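PDB 5BYM: suppressor protein MPT5 from Saccharomyces cerevisiae, which binds a consensus sequence in the 3'-untranslated regions of target mRNAs, among them HO mRNA, whose expression it represses after transcription. Local coordinates for residues 105-110 / 149-154. Numbering follows the deposited sequence.
Sequences IIDTVD and IFKFSP
Lys151 reaches across to the chain around Ile106 because its CG stands anti to the backbone N (chi1 -171°), while a single bend at chi2 (65°) turns the rest of the extended chain along the turn from Ile106 to Val109. Ile106 meets it with CG2, the branch that its own chi1 of -67° sets anti to the backbone N. This methyl touches two neighbours, 3.8 Å from both Lys151 CB and Phe152 CZ, and approaches the ring obliquely. Val109 completes the apolar patch with both of its methyls. CG2 packs against the methylene shaft of the lysine, 3.7 Å from Lys151 CE, and CG1 lies at the ring edge, close to its plane, 4.3 Å from Phe152 CE1. The contact is mostly apolar, and the lysine methylenes also run past the carbonyl oxygen of Ile106. Its NZ passes near the turn, 3.9 Å from Asp107 O, and stays 5.8 Å from Asp107 OD1; that carboxylate instead forms a salt bridge through OD2 with Lys147, one helical turn before Lys151. Ile115 of helix 112-122 touches both Val109 and Phe152. A type I turn runs from Ile106 to Val109, in the chain that leads out of helix 98-106, and Phe152 is the first residue to leave helical geometry after helix 142-151. The example illustrates how equivalent helix ends of successive units, here Pumilio repeats 3 and 4, pack side by side in the all-helical superhelix of a PUF RNA-binding domain.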
loop_
_atom_site.group_PDB
_atom_site.type_symbol
_atom_site.label_atom_id
_atom_site.label_comp_id
_atom_site.label_asym_id
_atom_site.label_seq_id
_atom_site.Cartn_x
_atom_site.Cartn_y
_atom_site.Cartn_z
ATOM N N ILE A 105 3.645 -17.283 12.598
ATOM C CA ILE A 105 2.637 -18.330 12.441
ATOM C C ILE A 105 2.043 -18.278 11.033
ATOM O O ILE A 105 1.877 -19.311 10.380
ATOM C CB ILE A 105 1.511 -18.202 13.496
ATOM C CG1 ILE A 105 2.078 -18.344 14.909
ATOM C CG2 ILE A 105 0.442 -19.255 13.276
ATOM C CD1 ILE A 105 1.048 -18.121 16.001
ATOM N N ILE A 106 1.733 -17.067 10.575
ATOM C CA ILE A 106 1.211 -16.843 9.228
ATOM C C ILE A 106 2.243 -17.232 8.166
ATOM O O ILE A 106 1.915 -17.917 7.194
ATOM C CB ILE A 106 0.800 -15.366 9.026
ATOM C CG1 ILE A 106 -0.408 -15.016 9.897
ATOM C CG2 ILE A 106 0.475 -15.087 7.572
ATOM C CD1 ILE A 106 -0.718 -13.526 9.931
ATOM N N ASP A 107 3.488 -16.794 8.361
ATOM C CA ASP A 107 4.567 -17.054 7.407
ATOM C C ASP A 107 4.996 -18.517 7.383
ATOM O O ASP A 107 5.827 -18.909 6.564
ATOM C CB ASP A 107 5.784 -16.169 7.707
ATOM C CG ASP A 107 5.646 -14.766 7.144
ATOM O OD1 ASP A 107 4.797 -14.555 6.250
ATOM O OD2 ASP A 107 6.398 -13.872 7.583
ATOM N N THR A 108 4.433 -19.317 8.284
ATOM C CA THR A 108 4.795 -20.729 8.389
ATOM C C THR A 108 3.582 -21.660 8.412
ATOM O O THR A 108 3.666 -22.783 8.921
ATOM C CB THR A 108 5.671 -21.007 9.627
ATOM O OG1 THR A 108 4.993 -20.558 10.809
ATOM C CG2 THR A 108 7.007 -20.283 9.509
ATOM N N VAL A 109 2.462 -21.193 7.863
ATOM C CA VAL A 109 1.253 -22.015 7.760
ATOM C C VAL A 109 1.489 -23.260 6.905
ATOM O O VAL A 109 2.268 -23.228 5.950
ATOM C CB VAL A 109 0.058 -21.219 7.186
ATOM C CG1 VAL A 109 -0.430 -20.184 8.188
ATOM C CG2 VAL A 109 0.439 -20.552 5.876
ATOM N N ASP A 110 0.809 -24.351 7.247
ATOM C CA ASP A 110 1.033 -25.620 6.564
ATOM C C ASP A 110 -0.152 -26.066 5.706
ATOM O O ASP A 110 0.002 -26.923 4.838
ATOM C CB ASP A 110 1.387 -26.716 7.572
ATOM C CG ASP A 110 2.607 -26.371 8.413
ATOM O OD1 ASP A 110 3.744 -26.630 7.959
ATOM O OD2 ASP A 110 2.425 -25.853 9.536
ATOM N N ILE A 149 -1.782 -10.368 3.705
ATOM C CA ILE A 149 -1.903 -9.929 2.317
ATOM C C ILE A 149 -0.931 -10.667 1.385
ATOM O O ILE A 149 -1.275 -10.997 0.247
ATOM C CB ILE A 149 -1.708 -8.394 2.202
ATOM C CG1 ILE A 149 -2.880 -7.656 2.851
ATOM C CG2 ILE A 149 -1.593 -7.965 0.755
ATOM C CD1 ILE A 149 -2.656 -6.159 2.988
ATOM N N PHE A 150 0.272 -10.947 1.879
ATOM C CA PHE A 150 1.315 -11.556 1.053
ATOM C C PHE A 150 1.317 -13.081 1.085
ATOM O O PHE A 150 1.725 -13.726 0.118
ATOM C CB PHE A 150 2.694 -11.024 1.457
ATOM C CG PHE A 150 2.963 -9.621 0.990
ATOM C CD1 PHE A 150 3.032 -9.333 -0.367
ATOM C CD2 PHE A 150 3.159 -8.594 1.900
ATOM C CE1 PHE A 150 3.284 -8.046 -0.805
ATOM C CE2 PHE A 150 3.412 -7.306 1.468
ATOM C CZ PHE A 150 3.476 -7.032 0.114
ATOM N N LYS A 151 0.862 -13.653 2.195
ATOM C CA LYS A 151 0.898 -15.103 2.386
ATOM C C LYS A 151 -0.393 -15.784 1.927
ATOM O O LYS A 151 -0.374 -16.933 1.479
ATOM C CB LYS A 151 1.177 -15.433 3.858
ATOM C CG LYS A 151 1.446 -16.906 4.152
ATOM C CD LYS A 151 2.729 -17.388 3.483
ATOM C CE LYS A 151 3.004 -18.854 3.781
ATOM N NZ LYS A 151 4.213 -19.331 3.050
ATOM N N PHE A 152 -1.511 -15.074 2.028
ATOM C CA PHE A 152 -2.809 -15.679 1.751
ATOM C C PHE A 152 -3.333 -15.368 0.350
ATOM O O PHE A 152 -3.099 -14.281 -0.188
ATOM C CB PHE A 152 -3.834 -15.237 2.796
ATOM C CG PHE A 152 -3.516 -15.690 4.195
ATOM C CD1 PHE A 152 -2.735 -16.817 4.421
ATOM C CD2 PHE A 152 -4.005 -14.990 5.288
ATOM C CE1 PHE A 152 -2.446 -17.235 5.716
ATOM C CE2 PHE A 152 -3.720 -15.400 6.580
ATOM C CZ PHE A 152 -2.943 -16.523 6.796
ATOM N N SER A 153 -4.040 -16.337 -0.230
ATOM C CA SER A 153 -4.774 -16.143 -1.477
ATOM C C SER A 153 -5.739 -14.971 -1.326
ATOM O O SER A 153 -6.278 -14.744 -0.242
ATOM C CB SER A 153 -5.560 -17.413 -1.814
ATOM O OG SER A 153 -6.332 -17.257 -2.993
ATOM N N PRO A 154 -5.956 -14.217 -2.414
ATOM C CA PRO A 154 -6.845 -13.047 -2.380
ATOM C C PRO A 154 -8.300 -13.397 -2.052
ATOM O O PRO A 154 -9.100 -12.501 -1.776
ATOM C CB PRO A 154 -6.728 -12.484 -3.803
ATOM C CG PRO A 154 -5.385 -12.956 -4.286
ATOM C CD PRO A 154 -5.237 -14.328 -3.698
#